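Local coordinates for M32 carboxypeptidase (Pyrococcus furiosus, PDB 1KA2), which releases amino acids one after another from the C-terminus of peptides with broad specificity, as a cobalt-dependent, homodimeric metallocarboxypeptidase of family M32, at residues 275-281 with 461-466; 3-7 with 283-289; 197-203 with 340-346. All coordinates share one frame; numbering follows the deposited sequence.

Contact 1: residues 275-281 with 461-466; sequences LYELQQD and REKIHR
The helix of the HEXXH motif, 261-278, ends here against the C-terminal part of helix 454-465, and the residues that meet are Tyr276, Gln279 and His465. The imidazole of His465 lies flat on the motif helix: Tyr276 CA stands over its face, 3.6 Å from the ring centroid, a CH-pi contact. The Tyr276 ring runs nearly parallel to the imidazole, with planes at 19°, but is slid so far along that the two hardly overlap; the closest atoms are Tyr276 CD1 and His465 CD2 at 3.4 Å. Both ring nitrogens of His465 are used. ND1 accepts from Gln279 NE2 at 2.9 Å through a nearly straight bond (165°), while NE2 pairs with OE1 of Gln301 on helix 295-309, so the rotation of the ring is fixed from two sides. Gln279 is the first residue to leave helical geometry; its CG lies anti to the carbonyl carbon (chi1 -58°) and the chain then extends toward the histidine, where NE2 also donates to the carbonyl of Lys457. Arg461 lays one guanidinium face over Gln279 CA and gives Gln280 O a weak bond from NH2 at 3.2 Å. Farther along, Asp281 OD2 has its salt bridge with Arg283, and a water joins that same oxygen to Arg466 NE. A second water links the two helices beside the aromatic pair: it accepts from Tyr276 OH at 2.7 Å and donates to Ile464 O at 2.9 Å.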
loop_
_atom_site.group_PDB
_atom_site.type_symbol
_atom_site.label_atom_id
_atom_site.label_comp_id
_atom_site.label_asym_id
_atom_site.label_seq_id
_atom_site.Cartn_x
_atom_site.Cartn_y
_atom_site.Cartn_z
ATOM N N LEU A 275 14.744 -5.992 -12.285
ATOM C CA LEU A 275 14.751 -6.311 -13.718
ATOM C C LEU A 275 14.286 -7.744 -13.889
ATOM O O LEU A 275 13.483 -8.062 -14.770
ATOM C CB LEU A 275 16.161 -6.151 -14.307
ATOM C CG LEU A 275 16.300 -6.490 -15.802
ATOM C CD1 LEU A 275 15.574 -5.437 -16.627
ATOM C CD2 LEU A 275 17.758 -6.535 -16.203
ATOM N N TYR A 276 14.793 -8.601 -13.019
ATOM C CA TYR A 276 14.451 -10.014 -13.012
ATOM C C TYR A 276 12.929 -10.216 -12.934
ATOM O O TYR A 276 12.329 -10.933 -13.741
ATOM C CB TYR A 276 15.144 -10.662 -11.815
ATOM C CG TYR A 276 15.041 -12.163 -11.704
ATOM C CD1 TYR A 276 14.271 -12.921 -12.592
ATOM C CD2 TYR A 276 15.753 -12.832 -10.714
ATOM C CE1 TYR A 276 14.228 -14.324 -12.489
ATOM C CE2 TYR A 276 15.718 -14.209 -10.601
ATOM C CZ TYR A 276 14.963 -14.958 -11.479
ATOM O OH TYR A 276 14.955 -16.335 -11.317
ATOM N N GLU A 277 12.304 -9.582 -11.957
ATOM C CA GLU A 277 10.863 -9.715 -11.793
ATOM C C GLU A 277 10.133 -8.983 -12.915
ATOM O O GLU A 277 9.065 -9.397 -13.365
ATOM C CB GLU A 277 10.452 -9.162 -10.434
ATOM C CG GLU A 277 10.942 -9.993 -9.271
ATOM C CD GLU A 277 10.335 -11.389 -9.255
ATOM O OE1 GLU A 277 9.185 -11.546 -9.732
ATOM O OE2 GLU A 277 10.998 -12.326 -8.755
ATOM N N LEU A 278 10.739 -7.894 -13.360
ATOM C CA LEU A 278 10.203 -7.069 -14.427
ATOM C C LEU A 278 10.212 -7.829 -15.752
ATOM O O LEU A 278 9.275 -7.725 -16.539
ATOM C CB LEU A 278 11.055 -5.804 -14.548
ATOM C CG LEU A 278 10.369 -4.435 -14.493
ATOM C CD1 LEU A 278 9.239 -4.458 -13.514
ATOM C CD2 LEU A 278 11.389 -3.362 -14.106
ATOM N N GLN A 279 11.268 -8.603 -15.991
ATOM C CA GLN A 279 11.381 -9.345 -17.242
ATOM C C GLN A 279 10.818 -10.753 -17.160
ATOM O O GLN A 279 11.379 -11.696 -17.706
ATOM C CB GLN A 279 12.840 -9.369 -17.704
ATOM C CG GLN A 279 13.395 -7.959 -17.896
ATOM C CD GLN A 279 14.621 -7.901 -18.785
ATOM O OE1 GLN A 279 14.669 -7.110 -19.726
ATOM N NE2 GLN A 279 15.617 -8.723 -18.489
ATOM N N GLN A 280 9.685 -10.873 -16.478
ATOM C CA GLN A 280 9.016 -12.145 -16.318
ATOM C C GLN A 280 8.098 -12.329 -17.526
ATOM O O GLN A 280 7.803 -11.373 -18.232
ATOM C CB GLN A 280 8.219 -12.127 -15.016
ATOM C CG GLN A 280 8.086 -13.471 -14.363
ATOM C CD GLN A 280 9.419 -14.077 -13.956
ATOM O OE1 GLN A 280 9.500 -15.267 -13.709
ATOM N NE2 GLN A 280 10.462 -13.259 -13.872
ATOM N N ASP A 281 7.661 -13.557 -17.772
ATOM C CA ASP A 281 6.793 -13.851 -18.910
ATOM C C ASP A 281 5.334 -13.592 -18.533
ATOM O O ASP A 281 4.781 -14.299 -17.694
ATOM C CB ASP A 281 6.977 -15.315 -19.313
ATOM C CG ASP A 281 6.399 -15.629 -20.675
ATOM O OD1 ASP A 281 5.263 -15.198 -20.951
ATOM O OD2 ASP A 281 7.078 -16.327 -21.465
ATOM N N ARG A 461 17.245 -11.925 -19.840
ATOM C CA ARG A 461 15.859 -12.370 -19.972
ATOM C C ARG A 461 15.761 -13.779 -20.541
ATOM O O ARG A 461 15.163 -14.666 -19.934
ATOM C CB ARG A 461 15.075 -11.403 -20.867
ATOM C CG ARG A 461 13.614 -11.771 -21.060
ATOM C CD ARG A 461 12.824 -10.553 -21.500
ATOM N NE ARG A 461 11.448 -10.601 -21.010
ATOM C CZ ARG A 461 10.657 -9.534 -20.882
ATOM N NH1 ARG A 461 11.101 -8.324 -21.213
ATOM N NH2 ARG A 461 9.423 -9.672 -20.405
ATOM N N GLU A 462 16.352 -13.974 -21.714
ATOM C CA GLU A 462 16.330 -15.266 -22.387
ATOM C C GLU A 462 16.985 -16.378 -21.592
ATOM O O GLU A 462 16.481 -17.503 -21.562
ATOM C CB GLU A 462 17.028 -15.171 -23.746
ATOM C CG GLU A 462 16.089 -14.981 -24.916
ATOM C CD GLU A 462 15.093 -16.115 -25.049
ATOM O OE1 GLU A 462 15.526 -17.291 -25.131
ATOM O OE2 GLU A 462 13.877 -15.826 -25.073
ATOM N N LYS A 463 18.108 -16.073 -20.953
ATOM C CA LYS A 463 18.815 -17.097 -20.193
ATOM C C LYS A 463 18.220 -17.403 -18.821
ATOM O O LYS A 463 18.070 -18.568 -18.455
ATOM C CB LYS A 463 20.294 -16.713 -20.039
ATOM C CG LYS A 463 21.085 -16.667 -21.341
ATOM C CD LYS A 463 21.056 -18.013 -22.046
ATOM C CE LYS A 463 22.116 -18.120 -23.143
ATOM N NZ LYS A 463 21.862 -17.214 -24.298
ATOM N N ILE A 464 17.854 -16.365 -18.071
ATOM C CA ILE A 464 17.326 -16.556 -16.718
ATOM C C ILE A 464 15.875 -16.143 -16.433
ATOM O O ILE A 464 15.047 -16.968 -16.044
ATOM C CB ILE A 464 18.193 -15.797 -15.687
ATOM C CG1 ILE A 464 19.678 -16.135 -15.870
ATOM C CG2 ILE A 464 17.727 -16.134 -14.286
ATOM C CD1 ILE A 464 20.015 -17.600 -15.705
ATOM N N HIS A 465 15.591 -14.857 -16.617
ATOM C CA HIS A 465 14.286 -14.259 -16.317
ATOM C C HIS A 465 12.973 -14.875 -16.824
ATOM O O HIS A 465 12.122 -15.264 -16.022
ATOM C CB HIS A 465 14.328 -12.779 -16.713
ATOM C CG HIS A 465 15.487 -12.029 -16.118
ATOM N ND1 HIS A 465 15.773 -10.720 -16.439
ATOM C CD2 HIS A 465 16.424 -12.407 -15.214
ATOM C CE1 HIS A 465 16.834 -10.322 -15.757
ATOM N NE2 HIS A 465 17.248 -11.328 -15.008
ATOM N N ARG A 466 12.795 -14.949 -18.139
ATOM C CA ARG A 466 11.550 -15.468 -18.700
ATOM C C ARG A 466 11.139 -16.828 -18.172
ATOM O O ARG A 466 9.965 -17.188 -18.233
ATOM C CB ARG A 466 11.633 -15.536 -20.225
ATOM C CG ARG A 466 12.691 -16.502 -20.750
ATOM C CD ARG A 466 12.554 -16.701 -22.262
ATOM N NE ARG A 466 11.276 -17.331 -22.585
ATOM C CZ ARG A 466 10.847 -17.590 -23.818
ATOM N NH1 ARG A 466 11.592 -17.275 -24.874
ATOM N NH2 ARG A 466 9.665 -18.166 -23.991
HETATM O O HOH W 1 14.061 -17.770 -13.426
HETATM O O HOH W 2 8.615 -16.086 -16.078
HETATM O O HOH W 3 9.255 -18.087 -21.006
#

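Contact 2: residues 3-7 with 283-289; sequences EVFQN and RFMFTPI
Phe5 and Val4, at the start of the modelled chain, pack on the loop 283-289, and the tight part of the contact is the end of the Phe5 ring. Ile289 CD1 meets that ring at its edge, near its plane, 3.6 Å from Phe5 CZ, while Thr287 CG2 approaches Phe5 CE1 to 3.7 Å; both side chains come from the direction opposite to the phenylalanine. Phe284 crosses Phe5 at about a right angle and presents CD1 to its CZ. Val4 fills the adjoining position: CG1, anti to the backbone N (chi1 174°), touches the edge of the Phe284 ring at CE1, 3.8 Å away. The loop is shaped by a type II beta turn from Phe284 to Thr287, in which Phe284 O accepts from both Thr287 N (2.9 Å) and Thr287 OG1 (2.5 Å). With its hydroxyl turned back to that carbonyl, Thr287 leaves the methyl for Phe5.

The other side is looser and more polar. Val4 CG2 lies over one face of the exposed Arg283 guanidinium, 3.6 Å from NH1, and the charge itself is paired elsewhere, with Asp281. Around the apolar part, Leu14 of helix 8-36 touches Phe5 and Thr287, and helix 81-99 supplies Tyr82 against Val4 and Ile86 against Phe5. Beyond the turn, Phe286 packs on Val48 of the second subunit, so the loop touches helices 8-36 and 81-99 of its own chain and, through Phe286, the dimer partner.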
loop_
_atom_site.group_PDB
_atom_site.type_symbol
_atom_site.label_atom_id
_atom_site.label_comp_id
_atom_site.label_asym_id
_atom_site.label_seq_id
_atom_site.Cartn_x
_atom_site.Cartn_y
_atom_site.Cartn_z
ATOM N N GLU A 3 -3.156 -22.369 -25.259
ATOM C CA GLU A 3 -1.719 -22.319 -25.547
ATOM C C GLU A 3 -0.844 -22.796 -24.383
ATOM O O GLU A 3 -0.578 -23.991 -24.266
ATOM C CB GLU A 3 -1.298 -20.914 -25.990
ATOM C CG GLU A 3 0.167 -20.797 -26.368
ATOM C CD GLU A 3 0.609 -21.887 -27.318
ATOM O OE1 GLU A 3 -0.045 -22.066 -28.367
ATOM O OE2 GLU A 3 1.616 -22.562 -27.015
ATOM N N VAL A 4 -0.402 -21.877 -23.526
ATOM C CA VAL A 4 0.454 -22.244 -22.398
ATOM C C VAL A 4 -0.259 -23.092 -21.345
ATOM O O VAL A 4 0.293 -24.083 -20.847
ATOM C CB VAL A 4 1.042 -20.993 -21.719
ATOM C CG1 VAL A 4 1.811 -21.383 -20.472
ATOM C CG2 VAL A 4 1.960 -20.274 -22.690
ATOM N N PHE A 5 -1.479 -22.704 -20.999
ATOM C CA PHE A 5 -2.237 -23.461 -20.015
ATOM C C PHE A 5 -3.456 -24.021 -20.714
ATOM O O PHE A 5 -4.424 -23.307 -20.978
ATOM C CB PHE A 5 -2.611 -22.560 -18.839
ATOM C CG PHE A 5 -1.416 -21.938 -18.168
ATOM C CD1 PHE A 5 -1.362 -20.575 -17.942
ATOM C CD2 PHE A 5 -0.319 -22.719 -17.816
ATOM C CE1 PHE A 5 -0.226 -19.989 -17.381
ATOM C CE2 PHE A 5 0.823 -22.147 -17.253
ATOM C CZ PHE A 5 0.873 -20.781 -17.036
ATOM N N GLN A 6 -3.375 -25.314 -21.020
ATOM C CA GLN A 6 -4.430 -26.035 -21.731
ATOM C C GLN A 6 -5.213 -27.026 -20.876
ATOM O O GLN A 6 -6.440 -27.032 -20.891
ATOM C CB GLN A 6 -3.818 -26.779 -22.926
ATOM C CG GLN A 6 -2.501 -27.484 -22.601
ATOM C CD GLN A 6 -2.156 -28.593 -23.583
ATOM O OE1 GLN A 6 -2.847 -29.614 -23.646
ATOM N NE2 GLN A 6 -1.086 -28.399 -24.354
ATOM N N ASN A 7 -4.498 -27.867 -20.138
ATOM C CA ASN A 7 -5.141 -28.869 -19.303
ATOM C C ASN A 7 -6.214 -28.314 -18.371
ATOM O O ASN A 7 -6.016 -27.305 -17.692
ATOM C CB ASN A 7 -4.110 -29.618 -18.471
ATOM C CG ASN A 7 -4.745 -30.680 -17.609
ATOM O OD1 ASN A 7 -5.230 -31.691 -18.115
ATOM N ND2 ASN A 7 -4.770 -30.452 -16.302
ATOM N N ARG A 283 2.638 -14.415 -19.799
ATOM C CA ARG A 283 1.674 -15.481 -20.014
ATOM C C ARG A 283 1.524 -16.274 -18.709
ATOM O O ARG A 283 0.625 -17.098 -18.585
ATOM C CB ARG A 283 2.139 -16.409 -21.136
ATOM C CG ARG A 283 2.293 -15.714 -22.477
ATOM C CD ARG A 283 2.938 -16.632 -23.499
ATOM N NE ARG A 283 4.292 -16.993 -23.106
ATOM C CZ ARG A 283 5.004 -17.952 -23.683
ATOM N NH1 ARG A 283 4.489 -18.646 -24.685
ATOM N NH2 ARG A 283 6.224 -18.223 -23.250
ATOM N N PHE A 284 2.411 -16.010 -17.745
ATOM C CA PHE A 284 2.408 -16.686 -16.440
ATOM C C PHE A 284 1.780 -15.821 -15.327
ATOM O O PHE A 284 1.753 -16.215 -14.151
ATOM C CB PHE A 284 3.846 -17.059 -16.019
ATOM C CG PHE A 284 4.614 -17.863 -17.052
ATOM C CD1 PHE A 284 3.957 -18.513 -18.098
ATOM C CD2 PHE A 284 6.002 -17.978 -16.964
ATOM C CE1 PHE A 284 4.670 -19.260 -19.036
ATOM C CE2 PHE A 284 6.727 -18.728 -17.902
ATOM C CZ PHE A 284 6.063 -19.367 -18.938
ATOM N N MET A 285 1.281 -14.644 -15.699
ATOM C CA MET A 285 0.674 -13.720 -14.742
ATOM C C MET A 285 -0.396 -14.414 -13.892
ATOM O O MET A 285 -1.248 -15.134 -14.418
ATOM C CB MET A 285 0.071 -12.534 -15.508
ATOM C CG MET A 285 -0.112 -11.270 -14.701
ATOM S SD MET A 285 -0.858 -9.944 -15.682
ATOM C CE MET A 285 0.580 -9.293 -16.531
ATOM N N PHE A 286 -0.349 -14.193 -12.577
ATOM C CA PHE A 286 -1.306 -14.806 -11.637
ATOM C C PHE A 286 -1.044 -16.289 -11.321
ATOM O O PHE A 286 -1.811 -16.909 -10.581
ATOM C CB PHE A 286 -2.735 -14.677 -12.168
ATOM C CG PHE A 286 -3.070 -13.312 -12.642
ATOM C CD1 PHE A 286 -3.367 -13.085 -13.979
ATOM C CD2 PHE A 286 -3.054 -12.236 -11.759
ATOM C CE1 PHE A 286 -3.646 -11.791 -14.436
ATOM C CE2 PHE A 286 -3.329 -10.950 -12.201
ATOM C CZ PHE A 286 -3.626 -10.725 -13.545
ATOM N N THR A 287 0.030 -16.848 -11.872
ATOM C CA THR A 287 0.357 -18.258 -11.653
ATOM C C THR A 287 1.636 -18.437 -10.843
ATOM O O THR A 287 2.496 -17.561 -10.818
ATOM C CB THR A 287 0.580 -18.993 -12.975
ATOM O OG1 THR A 287 1.874 -18.659 -13.485
ATOM C CG2 THR A 287 -0.476 -18.599 -13.986
ATOM N N PRO A 288 1.787 -19.598 -10.190
ATOM C CA PRO A 288 2.976 -19.888 -9.377
ATOM C C PRO A 288 4.319 -20.038 -10.102
ATOM O O PRO A 288 5.346 -20.174 -9.444
ATOM C CB PRO A 288 2.575 -21.151 -8.614
ATOM C CG PRO A 288 1.567 -21.789 -9.496
ATOM C CD PRO A 288 0.757 -20.638 -10.001
ATOM N N ILE A 289 4.329 -20.020 -11.435
ATOM C CA ILE A 289 5.592 -20.131 -12.163
ATOM C C ILE A 289 6.194 -18.773 -12.498
ATOM O O ILE A 289 7.368 -18.679 -12.866
ATOM C CB ILE A 289 5.472 -20.953 -13.473
ATOM C CG1 ILE A 289 4.278 -20.487 -14.304
ATOM C CG2 ILE A 289 5.393 -22.440 -13.140
ATOM C CD1 ILE A 289 4.139 -21.256 -15.622
#

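Contact 3: residues 197-203 with 340-346; sequences PREHPLE and LYFNIVR
Arg346 and Glu203 form the salt bridge of this contact, and Arg198 O shares the same guanidinium. Arg346 NH2 reaches Glu203 OE1 at 2.8 Å, on the syn lone pair, with the oxygen 22° out of the guanidinium plane and the carboxylate turned 77° against it. Arg198 O receives two weak bonds, from NE at 2.7 Å and from NH2, so that one backbone carbonyl and one carboxylate hold the arginine from the same loop. The arginine bends at chi2 and chi3 to bring these nitrogens round to the carbonyl, whereas the Glu203 chain, extended beyond CG, meets the guanidinium from the opposite direction.

Beside this polar group the backbones are tied directly. Val345 N donates to Pro197 O at 3.2 Å, in the carbonyl plane, and Arg198 CA makes a CA-H...O contact with Val345 O. Ile344 sets its CG2 against Pro197 O, and the proline ring also packs on Leu340.

The apolar half centres on Tyr341 at the end of helix 335-342. Leu202 CB sits over the middle of the tyrosine ring, 3.7 Å from the centroid, and Glu203 CG adjoins the ring edge at CE1. Tyr341 CB in turn lies over one face of the His200 imidazole, a CH-pi contact of 4.0 Å to the centroid, with Pro201 CD on the opposite face.

Farther out, Asp259 and the backbone N of Arg261 bind Tyr341 OH and fix the ring under Leu202. Asp355 of the I/NRXXA/SD motif accepts from Arg346 N. Glu203 would probably stabilise the arginine's positive charge, and one cationic group shared by a carboxylate and, weakly, a carbonyl is consistent with a largely electrostatic join between the 197-203 loop and the chain leaving helix 335-342.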
loop_
_atom_site.group_PDB
_atom_site.type_symbol
_atom_site.label_atom_id
_atom_site.label_comp_id
_atom_site.label_asym_id
_atom_site.label_seq_id
_atom_site.Cartn_x
_atom_site.Cartn_y
_atom_site.Cartn_z
ATOM N N PRO A 197 43.604 0.125 -2.167
ATOM C CA PRO A 197 43.626 0.611 -0.785
ATOM C C PRO A 197 42.571 -0.020 0.123
ATOM O O PRO A 197 41.603 -0.621 -0.344
ATOM C CB PRO A 197 43.427 2.114 -0.954
ATOM C CG PRO A 197 42.522 2.189 -2.139
ATOM C CD PRO A 197 43.124 1.173 -3.086
ATOM N N ARG A 198 42.770 0.122 1.424
ATOM C CA ARG A 198 41.845 -0.428 2.398
ATOM C C ARG A 198 40.797 0.602 2.788
ATOM O O ARG A 198 39.840 0.292 3.500
ATOM C CB ARG A 198 42.602 -0.888 3.642
ATOM C CG ARG A 198 43.542 -2.062 3.424
ATOM C CD ARG A 198 43.953 -2.615 4.776
ATOM N NE ARG A 198 44.756 -3.825 4.689
ATOM C CZ ARG A 198 44.930 -4.661 5.708
ATOM N NH1 ARG A 198 44.350 -4.407 6.873
ATOM N NH2 ARG A 198 45.684 -5.745 5.568
ATOM N N GLU A 199 40.989 1.831 2.322
ATOM C CA GLU A 199 40.065 2.924 2.608
ATOM C C GLU A 199 40.263 4.029 1.579
ATOM O O GLU A 199 41.221 3.998 0.805
ATOM C CB GLU A 199 40.313 3.476 4.009
ATOM C CG GLU A 199 41.701 4.047 4.192
ATOM C CD GLU A 199 41.931 4.578 5.590
ATOM O OE1 GLU A 199 43.051 5.069 5.855
ATOM O OE2 GLU A 199 40.994 4.503 6.418
ATOM N N HIS A 200 39.354 5.000 1.566
ATOM C CA HIS A 200 39.433 6.102 0.621
ATOM C C HIS A 200 38.816 7.349 1.251
ATOM O O HIS A 200 37.840 7.256 1.998
ATOM C CB HIS A 200 38.681 5.747 -0.663
ATOM C CG HIS A 200 39.025 6.624 -1.824
ATOM N ND1 HIS A 200 40.095 6.372 -2.656
ATOM C CD2 HIS A 200 38.483 7.789 -2.252
ATOM C CE1 HIS A 200 40.200 7.345 -3.543
ATOM N NE2 HIS A 200 39.235 8.218 -3.318
ATOM N N PRO A 201 39.377 8.537 0.960
ATOM C CA PRO A 201 38.824 9.767 1.541
ATOM C C PRO A 201 37.374 10.053 1.134
ATOM O O PRO A 201 36.639 10.719 1.865
ATOM C CB PRO A 201 39.811 10.847 1.073
ATOM C CG PRO A 201 40.358 10.292 -0.212
ATOM C CD PRO A 201 40.560 8.830 0.129
ATOM N N LEU A 202 36.965 9.536 -0.021
ATOM C CA LEU A 202 35.605 9.727 -0.511
ATOM C C LEU A 202 34.557 9.134 0.446
ATOM O O LEU A 202 33.376 9.478 0.378
ATOM C CB LEU A 202 35.461 9.120 -1.910
ATOM C CG LEU A 202 35.985 9.999 -3.053
ATOM C CD1 LEU A 202 35.945 9.242 -4.381
ATOM C CD2 LEU A 202 35.137 11.270 -3.126
ATOM N N GLU A 203 35.000 8.255 1.341
ATOM C CA GLU A 203 34.109 7.644 2.321
ATOM C C GLU A 203 33.625 8.681 3.327
ATOM O O GLU A 203 32.559 8.523 3.924
ATOM C CB GLU A 203 34.817 6.539 3.103
ATOM C CG GLU A 203 35.342 5.393 2.280
ATOM C CD GLU A 203 35.722 4.208 3.145
ATOM O OE1 GLU A 203 36.292 3.241 2.603
ATOM O OE2 GLU A 203 35.440 4.240 4.366
ATOM N N LEU A 340 38.969 3.220 -7.548
ATOM C CA LEU A 340 39.594 2.627 -6.363
ATOM C C LEU A 340 38.630 2.634 -5.171
ATOM O O LEU A 340 38.583 1.693 -4.382
ATOM C CB LEU A 340 40.888 3.380 -6.009
ATOM C CG LEU A 340 42.022 3.331 -7.052
ATOM C CD1 LEU A 340 43.156 4.256 -6.626
ATOM C CD2 LEU A 340 42.538 1.896 -7.213
ATOM N N TYR A 341 37.859 3.708 -5.058
ATOM C CA TYR A 341 36.876 3.866 -3.995
ATOM C C TYR A 341 35.841 2.738 -4.084
ATOM O O TYR A 341 35.571 2.054 -3.094
ATOM C CB TYR A 341 36.224 5.244 -4.155
ATOM C CG TYR A 341 35.021 5.529 -3.298
ATOM C CD1 TYR A 341 35.022 5.249 -1.929
ATOM C CD2 TYR A 341 33.891 6.136 -3.848
ATOM C CE1 TYR A 341 33.927 5.567 -1.132
ATOM C CE2 TYR A 341 32.792 6.461 -3.065
ATOM C CZ TYR A 341 32.814 6.176 -1.706
ATOM O OH TYR A 341 31.726 6.517 -0.932
ATOM N N PHE A 342 35.294 2.525 -5.280
ATOM C CA PHE A 342 34.288 1.485 -5.508
ATOM C C PHE A 342 34.812 0.058 -5.354
ATOM O O PHE A 342 34.028 -0.883 -5.285
ATOM C CB PHE A 342 33.707 1.615 -6.923
ATOM C CG PHE A 342 32.561 2.588 -7.042
ATOM C CD1 PHE A 342 32.449 3.675 -6.187
ATOM C CD2 PHE A 342 31.614 2.431 -8.053
ATOM C CE1 PHE A 342 31.417 4.591 -6.337
ATOM C CE2 PHE A 342 30.579 3.343 -8.212
ATOM C CZ PHE A 342 30.482 4.424 -7.350
ATOM N N ASN A 343 36.129 -0.107 -5.305
ATOM C CA ASN A 343 36.708 -1.440 -5.215
ATOM C C ASN A 343 37.646 -1.677 -4.052
ATOM O O ASN A 343 38.436 -2.613 -4.074
ATOM C CB ASN A 343 37.435 -1.759 -6.515
ATOM C CG ASN A 343 36.484 -2.002 -7.663
ATOM O OD1 ASN A 343 36.158 -3.138 -7.970
ATOM N ND2 ASN A 343 36.021 -0.929 -8.293
ATOM N N ILE A 344 37.565 -0.832 -3.036
ATOM C CA ILE A 344 38.409 -1.001 -1.873
ATOM C C ILE A 344 38.301 -2.440 -1.371
ATOM O O ILE A 344 37.296 -3.124 -1.598
ATOM C CB ILE A 344 37.996 -0.019 -0.765
ATOM C CG1 ILE A 344 38.496 1.380 -1.125
ATOM C CG2 ILE A 344 38.546 -0.467 0.578
ATOM C CD1 ILE A 344 38.203 2.417 -0.084
ATOM N N VAL A 345 39.358 -2.911 -0.722
ATOM C CA VAL A 345 39.373 -4.258 -0.169
ATOM C C VAL A 345 39.933 -4.153 1.229
ATOM O O VAL A 345 41.036 -3.655 1.424
ATOM C CB VAL A 345 40.244 -5.213 -0.989
ATOM C CG1 VAL A 345 40.315 -6.568 -0.290
ATOM C CG2 VAL A 345 39.661 -5.376 -2.384
ATOM N N ARG A 346 39.160 -4.607 2.207
ATOM C CA ARG A 346 39.598 -4.527 3.585
ATOM C C ARG A 346 38.851 -5.476 4.504
ATOM O O ARG A 346 37.646 -5.352 4.705
ATOM C CB ARG A 346 39.455 -3.080 4.078
ATOM C CG ARG A 346 38.996 -2.921 5.511
ATOM C CD ARG A 346 37.694 -2.132 5.551
ATOM N NE ARG A 346 37.889 -0.749 5.129
ATOM C CZ ARG A 346 36.906 0.075 4.772
ATOM N NH1 ARG A 346 35.645 -0.341 4.777
ATOM N NH2 ARG A 346 37.185 1.322 4.411
#

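In the fold
Contacts 1 and 2 are neighbours, with centres 15 Å apart, and they touch: Arg466 O meets Phe284 CE2 at 3.6 Å, and Arg466 NH2 lies 3.5 Å from Arg283 NH2, two like charges with Asp281 close to both. The chain runs from the HEXXH helix in contact 1 straight into the loop of contact 2. Contact 1 is the one near the metal site: the Tyr276 side chain is about 6 Å from that of His273 and about 10 Å from the bound magnesium. Contact 3 stands apart, its centre 33 Å from that of contact 1 and 47 Å from that of contact 2, across the chain's centre from the latter.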